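Local structure of nucleoporin NUP82 (Chaetomium thermophilum, 5CWW) at residues D495-Y500 with L573-L578; S501-H506 with A565-D570; R551-T556 with D584-F589; P45-A50 with L389-V394; G53-V58 with P143-L148. The protein probably serves as a structural component of the nuclear pore complex and a docking partner for transport factors, this N-terminal part being a seven-bladed beta-propeller. One frame throughout, in Å; residues are numbered along the deposited sequence.

Interaction 1. Residues D495-Y500 with L573-L578; sequences DATSPY and LGYFIL
A tyrosine hydroxyl-to-carboxylate bond, backed by a methyl on the ring, joins the loop at Asp495 and Thr497 to Tyr575. The loop links strands 491-494 and 501-506 of one sheet. Tyr575 stands at the corner that leads into strand 576-580 of the next sheet. Tyr575 OH donates to Asp495 OD2 at 2.6 Å. Asp495 OD2 accepts with its syn lone pair and lies at the ring edge, in the ring plane. The carboxylate is turned almost square to the ring, with the two planes 85° apart. Thr497 comes from a different side, over one face. Thr497 CG2 makes a CH-pi contact 3.9 Å from the centroid of the Tyr575 ring. The two sheets are neighbouring blades of a beta-propeller, and the contact bridges them. Within the loop, Asp495 OD1 accepts from Thr497 N at 2.8 Å, closing an Asx turn, and from Ser498 N at 3.1 Å. Thr497 OG1 gives Asp495 OD1 a third bond of 2.6 Å. That hydroxyl sits between the backbone N and the carbonyl carbon (chi1 73°), which turns it to Asp495 and leaves CG2 for the ring. Three bonds on OD1 should fix the carboxylate, and with it OD2.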
# COMPACT_ATOMS: atom_id res chain seq x y z
N ASP B 495 11.80 3.66 -12.89
CA ASP B 495 12.72 3.70 -14.02
C ASP B 495 13.83 2.67 -13.83
O ASP B 495 14.41 2.56 -12.75
CB ASP B 495 13.32 5.10 -14.17
CG ASP B 495 14.29 5.20 -15.33
OD1 ASP B 495 15.48 4.91 -15.13
OD2 ASP B 495 13.85 5.58 -16.44
N ALA B 496 14.12 1.93 -14.89
CA ALA B 496 15.09 0.83 -14.83
C ALA B 496 16.52 1.29 -14.56
O ALA B 496 17.33 0.51 -14.05
CB ALA B 496 15.04 0.04 -16.13
N THR B 497 16.84 2.53 -14.90
CA THR B 497 18.22 3.01 -14.83
C THR B 497 18.54 3.75 -13.53
O THR B 497 19.70 3.83 -13.12
CB THR B 497 18.57 3.94 -16.01
OG1 THR B 497 17.92 5.21 -15.83
CG2 THR B 497 18.13 3.32 -17.33
N SER B 498 17.51 4.30 -12.88
CA SER B 498 17.71 5.04 -11.64
C SER B 498 16.46 5.03 -10.76
O SER B 498 15.35 5.22 -11.26
CB SER B 498 18.10 6.49 -11.95
OG SER B 498 18.06 7.27 -10.77
N PRO B 499 16.63 4.82 -9.45
CA PRO B 499 15.45 4.87 -8.57
C PRO B 499 14.87 6.28 -8.46
O PRO B 499 13.70 6.44 -8.12
CB PRO B 499 15.98 4.40 -7.21
CG PRO B 499 17.36 3.87 -7.46
CD PRO B 499 17.86 4.55 -8.69
N TYR B 500 15.70 7.28 -8.73
CA TYR B 500 15.32 8.67 -8.53
C TYR B 500 14.63 9.25 -9.76
O TYR B 500 14.32 10.44 -9.80
CB TYR B 500 16.54 9.50 -8.14
CG TYR B 500 17.09 9.09 -6.79
CD1 TYR B 500 16.46 9.49 -5.62
CD2 TYR B 500 18.20 8.27 -6.69
CE1 TYR B 500 16.93 9.10 -4.38
CE2 TYR B 500 18.69 7.88 -5.46
CZ TYR B 500 18.05 8.29 -4.31
OH TYR B 500 18.53 7.90 -3.08
N LEU B 573 18.60 -3.69 -27.40
CA LEU B 573 17.38 -3.00 -27.80
C LEU B 573 17.42 -1.52 -27.42
O LEU B 573 16.77 -0.69 -28.06
CB LEU B 573 16.16 -3.67 -27.17
CG LEU B 573 15.83 -5.08 -27.67
CD1 LEU B 573 14.73 -5.70 -26.82
CD2 LEU B 573 15.43 -5.07 -29.13
N GLY B 574 18.16 -1.21 -26.37
CA GLY B 574 18.34 0.17 -25.93
C GLY B 574 17.52 0.53 -24.70
O GLY B 574 17.13 -0.33 -23.91
N TYR B 575 17.26 1.82 -24.56
CA TYR B 575 16.61 2.38 -23.38
C TYR B 575 15.31 3.06 -23.78
O TYR B 575 15.32 4.05 -24.52
CB TYR B 575 17.56 3.36 -22.68
CG TYR B 575 16.97 4.15 -21.54
CD1 TYR B 575 16.17 3.55 -20.58
CD2 TYR B 575 17.26 5.51 -21.40
CE1 TYR B 575 15.64 4.29 -19.52
CE2 TYR B 575 16.75 6.24 -20.35
CZ TYR B 575 15.94 5.63 -19.42
OH TYR B 575 15.44 6.38 -18.38
N PHE B 576 14.19 2.53 -23.31
CA PHE B 576 12.88 3.01 -23.74
C PHE B 576 11.77 2.69 -22.75
O PHE B 576 11.97 1.93 -21.80
CB PHE B 576 12.54 2.41 -25.11
CG PHE B 576 12.39 0.91 -25.10
CD1 PHE B 576 13.51 0.10 -25.05
CD2 PHE B 576 11.14 0.33 -25.16
CE1 PHE B 576 13.38 -1.28 -25.05
CE2 PHE B 576 11.00 -1.05 -25.16
CZ PHE B 576 12.13 -1.85 -25.11
N ILE B 577 10.61 3.29 -22.99
CA ILE B 577 9.41 3.02 -22.21
C ILE B 577 8.44 2.18 -23.02
O ILE B 577 8.33 2.36 -24.23
CB ILE B 577 8.71 4.31 -21.79
CG1 ILE B 577 9.64 5.18 -20.96
CG2 ILE B 577 7.44 4.02 -20.99
CD1 ILE B 577 9.26 6.60 -21.00
N LEU B 578 7.74 1.28 -22.35
CA LEU B 578 6.73 0.46 -22.98
C LEU B 578 5.38 0.68 -22.31
O LEU B 578 5.26 0.57 -21.09
CB LEU B 578 7.13 -1.02 -22.93
CG LEU B 578 6.19 -1.99 -23.64
CD1 LEU B 578 6.15 -1.72 -25.14
CD2 LEU B 578 6.61 -3.42 -23.36

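Interaction 2. Residues S501-H506 with A565-D570; sequences SFYVTH and ATSIDD
The backbones come closest at Thr505 and Ala565, with CA atoms 6.1 Å apart, where strand 501-506 of one propeller blade passes the start of strand 566-570 in the next. From there the two chains run in broadly opposite directions and spread apart, and side chains of both meet between them. Thr505 makes the one hydrogen bond between the segments. Thr505 OG1 accepts from Ala565 N at 2.9 Å, with an N-H...O angle of 153°. Thr505 OG1 lies beside its own backbone N (chi1 -57°), and this aims it at Ala565 N. Thr505 OG1 is also 3.3 Å from Ala565 CB. Ala565 CB in turn meets Tyr503 CB at 4.0 Å. Tyr503 then reaches along the facing strand, and Tyr503 CE2 rests 3.7 Å from Ser567 CB. Both Ala565 CB and Ser567 CB approach the ring obliquely. The hydroxyls of Tyr503 and Ser567 find their partners in the loop before strand 501-506. Tyr503 OH makes a weak bond to Asp495 OD2, and Ser567 OG bonds to Ala496 N. All four touching residues are buried. The contact mixes one hydrogen bond with close packing of small side chains against Tyr503. The Ala565 N-H finds its acceptor in the Thr505 hydroxyl, which ties the two blades by a side chain-to-backbone bond.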
# COMPACT_ATOMS: atom_id res chain seq x y z
N SER B 501 14.41 8.41 -10.76
CA SER B 501 13.52 8.74 -11.86
C SER B 501 12.35 7.78 -11.86
O SER B 501 12.48 6.64 -11.41
CB SER B 501 14.27 8.68 -13.20
OG SER B 501 15.25 9.70 -13.27
N PHE B 502 11.20 8.23 -12.36
CA PHE B 502 10.01 7.39 -12.40
C PHE B 502 8.98 7.98 -13.35
O PHE B 502 9.14 9.11 -13.82
CB PHE B 502 9.42 7.20 -11.00
CG PHE B 502 9.20 8.49 -10.25
CD1 PHE B 502 10.23 9.07 -9.53
CD2 PHE B 502 7.96 9.11 -10.26
CE1 PHE B 502 10.04 10.25 -8.84
CE2 PHE B 502 7.76 10.29 -9.57
CZ PHE B 502 8.80 10.86 -8.86
N TYR B 503 7.93 7.22 -13.63
CA TYR B 503 6.91 7.63 -14.59
C TYR B 503 5.52 7.72 -13.97
O TYR B 503 5.22 7.07 -12.98
CB TYR B 503 6.89 6.65 -15.76
CG TYR B 503 8.23 6.50 -16.41
CD1 TYR B 503 8.64 7.38 -17.40
CD2 TYR B 503 9.09 5.48 -16.04
CE1 TYR B 503 9.87 7.26 -18.00
CE2 TYR B 503 10.33 5.34 -16.64
CZ TYR B 503 10.71 6.24 -17.62
OH TYR B 503 11.94 6.12 -18.23
N VAL B 504 4.69 8.56 -14.59
CA VAL B 504 3.28 8.65 -14.24
C VAL B 504 2.46 8.34 -15.49
O VAL B 504 2.56 9.04 -16.50
CB VAL B 504 2.91 10.05 -13.70
CG1 VAL B 504 1.40 10.20 -13.51
CG2 VAL B 504 3.63 10.31 -12.39
N THR B 505 1.65 7.29 -15.40
CA THR B 505 0.79 6.88 -16.51
C THR B 505 -0.67 7.18 -16.20
O THR B 505 -1.14 6.94 -15.09
CB THR B 505 0.94 5.37 -16.82
OG1 THR B 505 2.31 5.07 -17.11
CG2 THR B 505 0.07 4.98 -18.02
N HIS B 506 -1.37 7.70 -17.19
CA HIS B 506 -2.76 8.13 -17.05
C HIS B 506 -3.38 8.05 -18.44
O HIS B 506 -2.66 8.16 -19.44
CB HIS B 506 -2.83 9.54 -16.47
CG HIS B 506 -4.21 10.01 -16.15
ND1 HIS B 506 -5.00 10.68 -17.05
CD2 HIS B 506 -4.94 9.92 -15.01
CE1 HIS B 506 -6.16 10.97 -16.49
NE2 HIS B 506 -6.15 10.52 -15.25
N ALA B 565 3.41 2.36 -17.46
CA ALA B 565 4.67 2.42 -18.18
C ALA B 565 5.67 1.41 -17.62
O ALA B 565 5.81 1.27 -16.41
CB ALA B 565 5.25 3.83 -18.11
N THR B 566 6.35 0.72 -18.52
CA THR B 566 7.37 -0.26 -18.15
C THR B 566 8.71 0.16 -18.73
O THR B 566 8.89 0.18 -19.95
CB THR B 566 7.00 -1.67 -18.65
OG1 THR B 566 5.69 -2.01 -18.20
CG2 THR B 566 8.00 -2.69 -18.13
N SER B 567 9.65 0.51 -17.85
CA SER B 567 10.96 0.97 -18.28
C SER B 567 11.89 -0.20 -18.57
O SER B 567 11.98 -1.15 -17.79
CB SER B 567 11.58 1.88 -17.21
OG SER B 567 12.78 2.47 -17.69
N ILE B 568 12.57 -0.13 -19.71
CA ILE B 568 13.49 -1.17 -20.14
C ILE B 568 14.80 -0.56 -20.61
O ILE B 568 14.81 0.38 -21.40
CB ILE B 568 12.89 -2.03 -21.28
CG1 ILE B 568 11.45 -2.40 -20.93
CG2 ILE B 568 13.77 -3.26 -21.52
CD1 ILE B 568 10.82 -3.47 -21.81
N ASP B 569 15.91 -1.11 -20.12
CA ASP B 569 17.24 -0.65 -20.51
C ASP B 569 18.11 -1.84 -20.90
O ASP B 569 18.85 -2.37 -20.08
CB ASP B 569 17.91 0.14 -19.39
CG ASP B 569 19.26 0.71 -19.79
OD1 ASP B 569 19.44 1.04 -20.98
OD2 ASP B 569 20.15 0.82 -18.92
N ASP B 570 18.00 -2.24 -22.16
CA ASP B 570 18.74 -3.38 -22.68
C ASP B 570 19.91 -2.89 -23.54
O ASP B 570 19.78 -1.90 -24.25
CB ASP B 570 17.82 -4.29 -23.49
CG ASP B 570 18.55 -5.45 -24.13
OD1 ASP B 570 18.67 -6.50 -23.47
OD2 ASP B 570 19.00 -5.31 -25.28

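Interaction 3. Residues R551-T556 with D584-F589; sequences RIFTQT and DPIALF
The Phe553 ring carries Ile586 over one face, and Phe7 from the start of the chain meets it edge-to-face. Ile586 CD1 lies 3.8 Å from the centroid of the Phe553 ring, 28° off the ring normal, a CH-pi contact. Ile586 CD1 sits nearest the far end of the ring, 3.4 Å from Phe553 CZ. The two side chains cross at about a right angle. This is packing between two neighbouring blades of the beta-propeller. Strand 548-554 is an outermost strand of its sheet, and strand 585-589 belongs to the next. The short strand axes pass 8.9 Å apart at 154°, close to antiparallel, and no hydrogen bond joins the two segments. Ile552 and Phe553 both face Ile510 in a classic beta bulge. The bulge helps explain why two successive residues both turn toward Ile586 and Leu588. With chi1 at 174° the Phe553 ring points away from its own backbone N and reaches Ile586; Phe553 CB, nearer the strand, meets Leu588. Leu588 fills the corner between the two bulge residues. Leu588 CD1 is 3.8 Å from Phe553 CB and 4.2 Å from Ile552 CD1. The same methyl also rests against the backbone, with Leu588 CD1 3.5 Å from Ile552 O.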
# COMPACT_ATOMS: atom_id res chain seq x y z
N ARG B 551 6.51 15.60 -20.44
CA ARG B 551 5.55 14.69 -21.04
C ARG B 551 6.14 14.05 -22.28
O ARG B 551 6.65 14.73 -23.17
CB ARG B 551 4.26 15.40 -21.38
CG ARG B 551 3.24 14.48 -22.02
CD ARG B 551 1.83 15.02 -21.93
NE ARG B 551 1.40 15.23 -20.55
CZ ARG B 551 0.14 15.47 -20.20
NH1 ARG B 551 -0.17 15.66 -18.93
NH2 ARG B 551 -0.81 15.51 -21.13
N ILE B 552 6.05 12.72 -22.34
CA ILE B 552 6.62 11.95 -23.44
C ILE B 552 5.54 11.53 -24.43
O ILE B 552 5.82 11.26 -25.60
CB ILE B 552 7.35 10.71 -22.91
CG1 ILE B 552 6.37 9.80 -22.18
CG2 ILE B 552 8.47 11.14 -21.98
CD1 ILE B 552 6.95 8.48 -21.84
N PHE B 553 4.30 11.46 -23.95
CA PHE B 553 3.19 10.94 -24.74
C PHE B 553 1.86 11.52 -24.29
O PHE B 553 1.62 11.69 -23.09
CB PHE B 553 3.14 9.42 -24.65
CG PHE B 553 1.94 8.81 -25.32
CD1 PHE B 553 1.90 8.67 -26.70
CD2 PHE B 553 0.86 8.38 -24.58
CE1 PHE B 553 0.80 8.11 -27.32
CE2 PHE B 553 -0.25 7.83 -25.19
CZ PHE B 553 -0.28 7.69 -26.56
N THR B 554 1.01 11.82 -25.26
CA THR B 554 -0.33 12.33 -24.99
C THR B 554 -1.35 11.60 -25.86
O THR B 554 -1.19 11.50 -27.07
CB THR B 554 -0.42 13.84 -25.26
OG1 THR B 554 0.67 14.50 -24.63
CG2 THR B 554 -1.74 14.40 -24.73
N GLN B 555 -2.40 11.09 -25.22
CA GLN B 555 -3.48 10.42 -25.93
C GLN B 555 -4.55 11.45 -26.27
O GLN B 555 -4.99 12.21 -25.40
CB GLN B 555 -4.05 9.29 -25.08
CG GLN B 555 -5.08 8.43 -25.81
CD GLN B 555 -5.39 7.13 -25.09
OE1 GLN B 555 -5.88 6.18 -25.70
NE2 GLN B 555 -5.13 7.08 -23.79
N THR B 556 -4.98 11.47 -27.53
CA THR B 556 -5.90 12.49 -28.02
C THR B 556 -7.29 11.92 -28.34
O THR B 556 -7.42 10.99 -29.13
CB THR B 556 -5.35 13.16 -29.30
OG1 THR B 556 -5.11 12.16 -30.30
CG2 THR B 556 -4.06 13.89 -28.99
N ASP B 584 -3.24 -1.04 -29.37
CA ASP B 584 -1.93 -0.75 -29.95
C ASP B 584 -0.85 -0.54 -28.89
O ASP B 584 -1.15 -0.19 -27.75
CB ASP B 584 -2.01 0.49 -30.84
CG ASP B 584 -3.14 0.40 -31.85
OD1 ASP B 584 -3.42 -0.72 -32.33
OD2 ASP B 584 -3.76 1.44 -32.14
N PRO B 585 0.43 -0.74 -29.27
CA PRO B 585 1.54 -0.54 -28.34
C PRO B 585 2.06 0.89 -28.32
O PRO B 585 1.74 1.68 -29.21
CB PRO B 585 2.61 -1.48 -28.89
CG PRO B 585 2.38 -1.47 -30.35
CD PRO B 585 0.89 -1.29 -30.56
N ILE B 586 2.85 1.20 -27.30
CA ILE B 586 3.53 2.48 -27.20
C ILE B 586 4.96 2.21 -26.74
O ILE B 586 5.19 1.84 -25.59
CB ILE B 586 2.82 3.43 -26.21
CG1 ILE B 586 1.39 3.71 -26.67
CG2 ILE B 586 3.60 4.74 -26.08
CD1 ILE B 586 0.55 4.48 -25.67
N ALA B 587 5.90 2.39 -27.66
CA ALA B 587 7.31 2.16 -27.38
C ALA B 587 8.15 3.36 -27.78
O ALA B 587 8.49 3.53 -28.95
CB ALA B 587 7.80 0.91 -28.09
N LEU B 588 8.46 4.21 -26.81
CA LEU B 588 9.20 5.45 -27.05
C LEU B 588 10.63 5.35 -26.52
O LEU B 588 10.85 5.11 -25.33
CB LEU B 588 8.47 6.62 -26.39
CG LEU B 588 6.99 6.74 -26.79
CD1 LEU B 588 6.31 7.83 -25.99
CD2 LEU B 588 6.86 7.01 -28.29
N PHE B 589 11.59 5.56 -27.42
CA PHE B 589 13.00 5.34 -27.12
C PHE B 589 13.73 6.63 -26.75
O PHE B 589 13.40 7.71 -27.24
CB PHE B 589 13.69 4.69 -28.33
CG PHE B 589 13.28 3.26 -28.57
CD1 PHE B 589 11.99 2.95 -28.97
CD2 PHE B 589 14.19 2.23 -28.39
CE1 PHE B 589 11.61 1.64 -29.19
CE2 PHE B 589 13.81 0.91 -28.61
CZ PHE B 589 12.52 0.62 -29.01

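Interaction 4. Residues P45-A50 with L389-V394; sequences PRRTIA and LKDIYV
One salt bridge carries this contact, between Arg47 and Asp391. Arg47 NH2 lies 2.9 Å from Asp391 OD2, and the carboxylate sits at the edge of the guanidinium, near its plane. The two side chains come from opposite directions, with their flat groups 59° apart. The pairing is through one nitrogen and one oxygen, as Asp391 OD1 is 4.0 Å from Arg47 NH2. The Arg47 chain is extended from CG to NE (chi3 179°), which gives it the length to cross from its loop.

Hydrogen bonds fix the acid. Asp391 OD1 accepts from the next backbone N, Ile392 N, at 2.7 Å. Asp391 OD2 also takes a bond from Phe492 N, while Arg47 NH1 gives one to Phe492 O. The backbone of Phe492 therefore serves both partners of the pair.

A water adds a second, looser path. It donates to Asp391 OD1 at 2.8 Å and accepts weakly from Arg47 NH2 at 3.2 Å.

Lys390 and Asp391 form a classic beta bulge opposite Leu431. The contact lies about 8 Å from the centre of the chain. There the lead-in to strand 49-52 meets strands 389-395 and 491-494 of two other sheets, consistent with the converging inner strands of a beta-propeller.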
# COMPACT_ATOMS: atom_id res chain seq x y z
N PRO B 45 -6.68 0.50 -11.32
CA PRO B 45 -5.35 0.55 -11.94
C PRO B 45 -5.20 -0.47 -13.06
O PRO B 45 -5.93 -1.47 -13.09
CB PRO B 45 -4.40 0.24 -10.79
CG PRO B 45 -5.21 -0.55 -9.82
CD PRO B 45 -6.61 -0.02 -9.94
N ARG B 46 -4.26 -0.22 -13.98
CA ARG B 46 -4.01 -1.12 -15.09
C ARG B 46 -2.51 -1.36 -15.27
O ARG B 46 -1.86 -0.71 -16.09
CB ARG B 46 -4.61 -0.56 -16.39
CG ARG B 46 -4.51 -1.52 -17.57
CD ARG B 46 -4.98 -0.89 -18.87
NE ARG B 46 -4.94 -1.85 -19.97
CZ ARG B 46 -4.64 -1.55 -21.24
NH1 ARG B 46 -4.36 -0.31 -21.59
NH2 ARG B 46 -4.64 -2.51 -22.15
N ARG B 47 -1.98 -2.30 -14.49
CA ARG B 47 -0.59 -2.73 -14.62
C ARG B 47 -0.53 -3.99 -15.47
O ARG B 47 -0.10 -5.05 -15.01
CB ARG B 47 0.02 -2.97 -13.24
CG ARG B 47 0.01 -1.74 -12.35
CD ARG B 47 0.87 -1.93 -11.11
NE ARG B 47 0.87 -0.73 -10.28
CZ ARG B 47 1.60 0.36 -10.53
NH1 ARG B 47 2.40 0.40 -11.59
NH2 ARG B 47 1.53 1.40 -9.72
N THR B 48 -0.97 -3.87 -16.72
CA THR B 48 -1.17 -5.02 -17.58
C THR B 48 0.09 -5.44 -18.34
O THR B 48 0.04 -6.34 -19.18
CB THR B 48 -2.29 -4.74 -18.59
OG1 THR B 48 -2.12 -3.42 -19.14
CG2 THR B 48 -3.65 -4.82 -17.91
N ILE B 49 1.22 -4.79 -18.05
CA ILE B 49 2.49 -5.15 -18.66
C ILE B 49 3.54 -5.40 -17.59
O ILE B 49 3.72 -4.60 -16.67
CB ILE B 49 3.01 -4.06 -19.63
CG1 ILE B 49 1.99 -3.81 -20.74
CG2 ILE B 49 4.35 -4.48 -20.24
CD1 ILE B 49 2.34 -2.66 -21.67
N ALA B 50 4.23 -6.54 -17.71
CA ALA B 50 5.34 -6.89 -16.83
C ALA B 50 6.49 -7.41 -17.69
O ALA B 50 6.28 -7.76 -18.85
CB ALA B 50 4.91 -7.93 -15.81
N LEU B 389 -5.82 10.26 -2.91
CA LEU B 389 -4.63 9.59 -3.44
C LEU B 389 -4.99 8.35 -4.25
O LEU B 389 -5.99 7.69 -3.98
CB LEU B 389 -3.68 9.20 -2.31
CG LEU B 389 -2.97 10.34 -1.58
CD1 LEU B 389 -2.13 9.79 -0.44
CD2 LEU B 389 -2.10 11.15 -2.53
N LYS B 390 -4.16 8.06 -5.25
CA LYS B 390 -4.38 6.91 -6.11
C LYS B 390 -3.15 6.02 -6.23
O LYS B 390 -3.25 4.85 -6.60
CB LYS B 390 -4.82 7.38 -7.50
CG LYS B 390 -6.25 7.90 -7.54
CD LYS B 390 -7.27 6.77 -7.35
CE LYS B 390 -8.64 7.28 -6.93
NZ LYS B 390 -9.24 8.17 -7.96
N ASP B 391 -1.98 6.56 -5.90
CA ASP B 391 -0.77 5.74 -5.88
C ASP B 391 0.28 6.30 -4.94
O ASP B 391 0.23 7.47 -4.56
CB ASP B 391 -0.18 5.63 -7.29
CG ASP B 391 0.60 4.34 -7.49
OD1 ASP B 391 0.88 3.64 -6.50
OD2 ASP B 391 0.95 4.03 -8.65
N ILE B 392 1.22 5.45 -4.55
CA ILE B 392 2.32 5.84 -3.70
C ILE B 392 3.59 5.16 -4.20
O ILE B 392 3.56 4.00 -4.61
CB ILE B 392 2.06 5.47 -2.22
CG1 ILE B 392 3.23 5.92 -1.34
CG2 ILE B 392 1.81 3.96 -2.07
CD1 ILE B 392 2.96 5.86 0.14
N TYR B 393 4.69 5.90 -4.18
CA TYR B 393 5.98 5.39 -4.65
C TYR B 393 7.09 5.92 -3.75
O TYR B 393 7.27 7.13 -3.64
CB TYR B 393 6.22 5.79 -6.10
CG TYR B 393 7.60 5.45 -6.61
CD1 TYR B 393 7.95 4.13 -6.87
CD2 TYR B 393 8.54 6.44 -6.83
CE1 TYR B 393 9.22 3.81 -7.34
CE2 TYR B 393 9.80 6.13 -7.30
CZ TYR B 393 10.14 4.82 -7.56
OH TYR B 393 11.39 4.51 -8.02
N VAL B 394 7.81 5.00 -3.11
CA VAL B 394 8.80 5.37 -2.11
C VAL B 394 10.20 4.98 -2.54
O VAL B 394 10.47 3.82 -2.84
CB VAL B 394 8.48 4.73 -0.75
CG1 VAL B 394 9.49 5.18 0.30
CG2 VAL B 394 7.07 5.08 -0.32
O HOH W 1 1.41 0.90 -6.59

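Interaction 5. Residues G53-V58 with P143-L148; sequences GTEIFV and PDSSHL
A short 3-10 turn, residues 145-148, packs against the start of strand 55-60 and joins the first two blades of the propeller. The turn belongs to the loop between strands 137-141 and 160-162. Ser145 and Glu55 make the polar link. Ser145 OG donates to Glu55 OE2 at 2.6 Å, and Glu55 OE2 accepts with its syn lone pair. Glu55 is extended beyond CG (chi2 -177°), and this carries the carboxylate across to the turn. Leu148 CD1 lies beside the same oxygen, 3.9 Å from Glu55 OE2. Just before the 3-10 segment, Asp144 OD1 accepts from Ser146 N at 3.3 Å, an Asx turn. The other carboxylate oxygen, Glu55 OE1, is held by a salt bridge to Arg52 NE and a bond from Trp66 NE1. With Arg52, Trp66 and Ser145 as partners, the charge of the buried Glu55 is probably well compensated. Arg52 NH2 also bonds Pro143 O, so strand 49-52 grips the loop too. Trp66 of strand 63-68 touches both Pro143 and Leu148.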
# COMPACT_ATOMS: atom_id res chain seq x y z
N GLY B 53 14.17 -9.02 -18.29
CA GLY B 53 15.10 -8.80 -19.38
C GLY B 53 14.38 -8.19 -20.57
O GLY B 53 13.73 -7.15 -20.43
N THR B 54 14.47 -8.84 -21.72
CA THR B 54 13.80 -8.37 -22.93
C THR B 54 12.44 -9.04 -23.15
O THR B 54 11.75 -8.74 -24.12
CB THR B 54 14.67 -8.61 -24.18
OG1 THR B 54 15.00 -10.00 -24.28
CG2 THR B 54 15.95 -7.79 -24.09
N GLU B 55 12.07 -9.95 -22.25
CA GLU B 55 10.76 -10.59 -22.31
C GLU B 55 9.70 -9.70 -21.66
O GLU B 55 9.98 -9.01 -20.67
CB GLU B 55 10.78 -11.95 -21.62
CG GLU B 55 11.70 -12.98 -22.25
CD GLU B 55 11.62 -14.33 -21.56
OE1 GLU B 55 10.79 -14.49 -20.64
OE2 GLU B 55 12.38 -15.24 -21.94
N ILE B 56 8.49 -9.73 -22.20
CA ILE B 56 7.37 -9.01 -21.60
C ILE B 56 6.12 -9.88 -21.55
O ILE B 56 5.96 -10.80 -22.35
CB ILE B 56 7.05 -7.70 -22.37
CG1 ILE B 56 6.62 -8.00 -23.81
CG2 ILE B 56 8.25 -6.77 -22.35
CD1 ILE B 56 6.05 -6.80 -24.54
N PHE B 57 5.26 -9.58 -20.59
CA PHE B 57 4.00 -10.29 -20.41
C PHE B 57 2.86 -9.28 -20.46
O PHE B 57 2.81 -8.35 -19.65
CB PHE B 57 3.99 -11.05 -19.08
CG PHE B 57 5.09 -12.06 -18.95
CD1 PHE B 57 6.37 -11.66 -18.60
CD2 PHE B 57 4.85 -13.40 -19.18
CE1 PHE B 57 7.39 -12.59 -18.49
CE2 PHE B 57 5.86 -14.33 -19.07
CZ PHE B 57 7.14 -13.93 -18.72
N VAL B 58 1.96 -9.46 -21.42
CA VAL B 58 0.91 -8.48 -21.69
C VAL B 58 -0.47 -9.07 -21.45
O VAL B 58 -0.93 -9.93 -22.19
CB VAL B 58 0.99 -7.96 -23.14
CG1 VAL B 58 -0.03 -6.85 -23.37
CG2 VAL B 58 2.40 -7.48 -23.45
N PRO B 143 7.34 -20.08 -17.30
CA PRO B 143 7.96 -21.22 -17.97
C PRO B 143 9.36 -20.93 -18.49
O PRO B 143 9.79 -19.77 -18.51
CB PRO B 143 7.00 -21.48 -19.14
CG PRO B 143 6.51 -20.12 -19.49
CD PRO B 143 6.42 -19.35 -18.19
N ASP B 144 10.06 -21.98 -18.92
CA ASP B 144 11.37 -21.83 -19.52
C ASP B 144 11.25 -20.99 -20.78
O ASP B 144 10.28 -21.11 -21.52
CB ASP B 144 11.97 -23.21 -19.82
CG ASP B 144 13.48 -23.17 -19.97
OD1 ASP B 144 14.01 -22.16 -20.48
OD2 ASP B 144 14.14 -24.15 -19.58
N SER B 145 12.25 -20.15 -21.03
CA SER B 145 12.24 -19.28 -22.20
C SER B 145 12.36 -20.06 -23.51
O SER B 145 12.08 -19.52 -24.58
CB SER B 145 13.37 -18.25 -22.10
OG SER B 145 13.22 -17.46 -20.93
N SER B 146 12.78 -21.32 -23.42
CA SER B 146 12.93 -22.16 -24.61
C SER B 146 11.61 -22.36 -25.34
O SER B 146 11.59 -22.69 -26.53
CB SER B 146 13.53 -23.52 -24.23
OG SER B 146 12.69 -24.20 -23.31
N HIS B 147 10.50 -22.16 -24.63
CA HIS B 147 9.17 -22.35 -25.21
C HIS B 147 8.82 -21.26 -26.23
O HIS B 147 7.79 -21.35 -26.90
CB HIS B 147 8.11 -22.38 -24.11
CG HIS B 147 8.15 -23.62 -23.27
ND1 HIS B 147 7.51 -24.79 -23.64
CD2 HIS B 147 8.73 -23.88 -22.08
CE1 HIS B 147 7.71 -25.71 -22.72
NE2 HIS B 147 8.45 -25.19 -21.76
N LEU B 148 9.66 -20.23 -26.33
CA LEU B 148 9.43 -19.16 -27.29
C LEU B 148 9.95 -19.52 -28.68
O LEU B 148 9.60 -18.86 -29.67
CB LEU B 148 10.09 -17.86 -26.80
CG LEU B 148 9.38 -17.14 -25.66
CD1 LEU B 148 10.25 -16.02 -25.10
CD2 LEU B 148 8.04 -16.59 -26.11

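Interactions 1, 2 and 3 all join the same two neighbouring sheets: interactions 2 and 3 use the two outermost strands of the last sheet, and interaction 1 the corner before its middle strand. Interaction 2 is buried, whereas interactions 1 and 3 are partly buried. The chemistry changes from a carboxylate and hydroxyls in interaction 1, through mixed packing in interaction 2, to mainly apolar contacts, with no hydrogen bond, in interaction 3. Interaction 4 lies nearest the centre of the chain and depends on a salt bridge. Interaction 5 is farther out, about 23 Å from that centre, and buries another acid. Interactions 4 and 5 share the first sheet through adjacent strands 49-52 and 55-60.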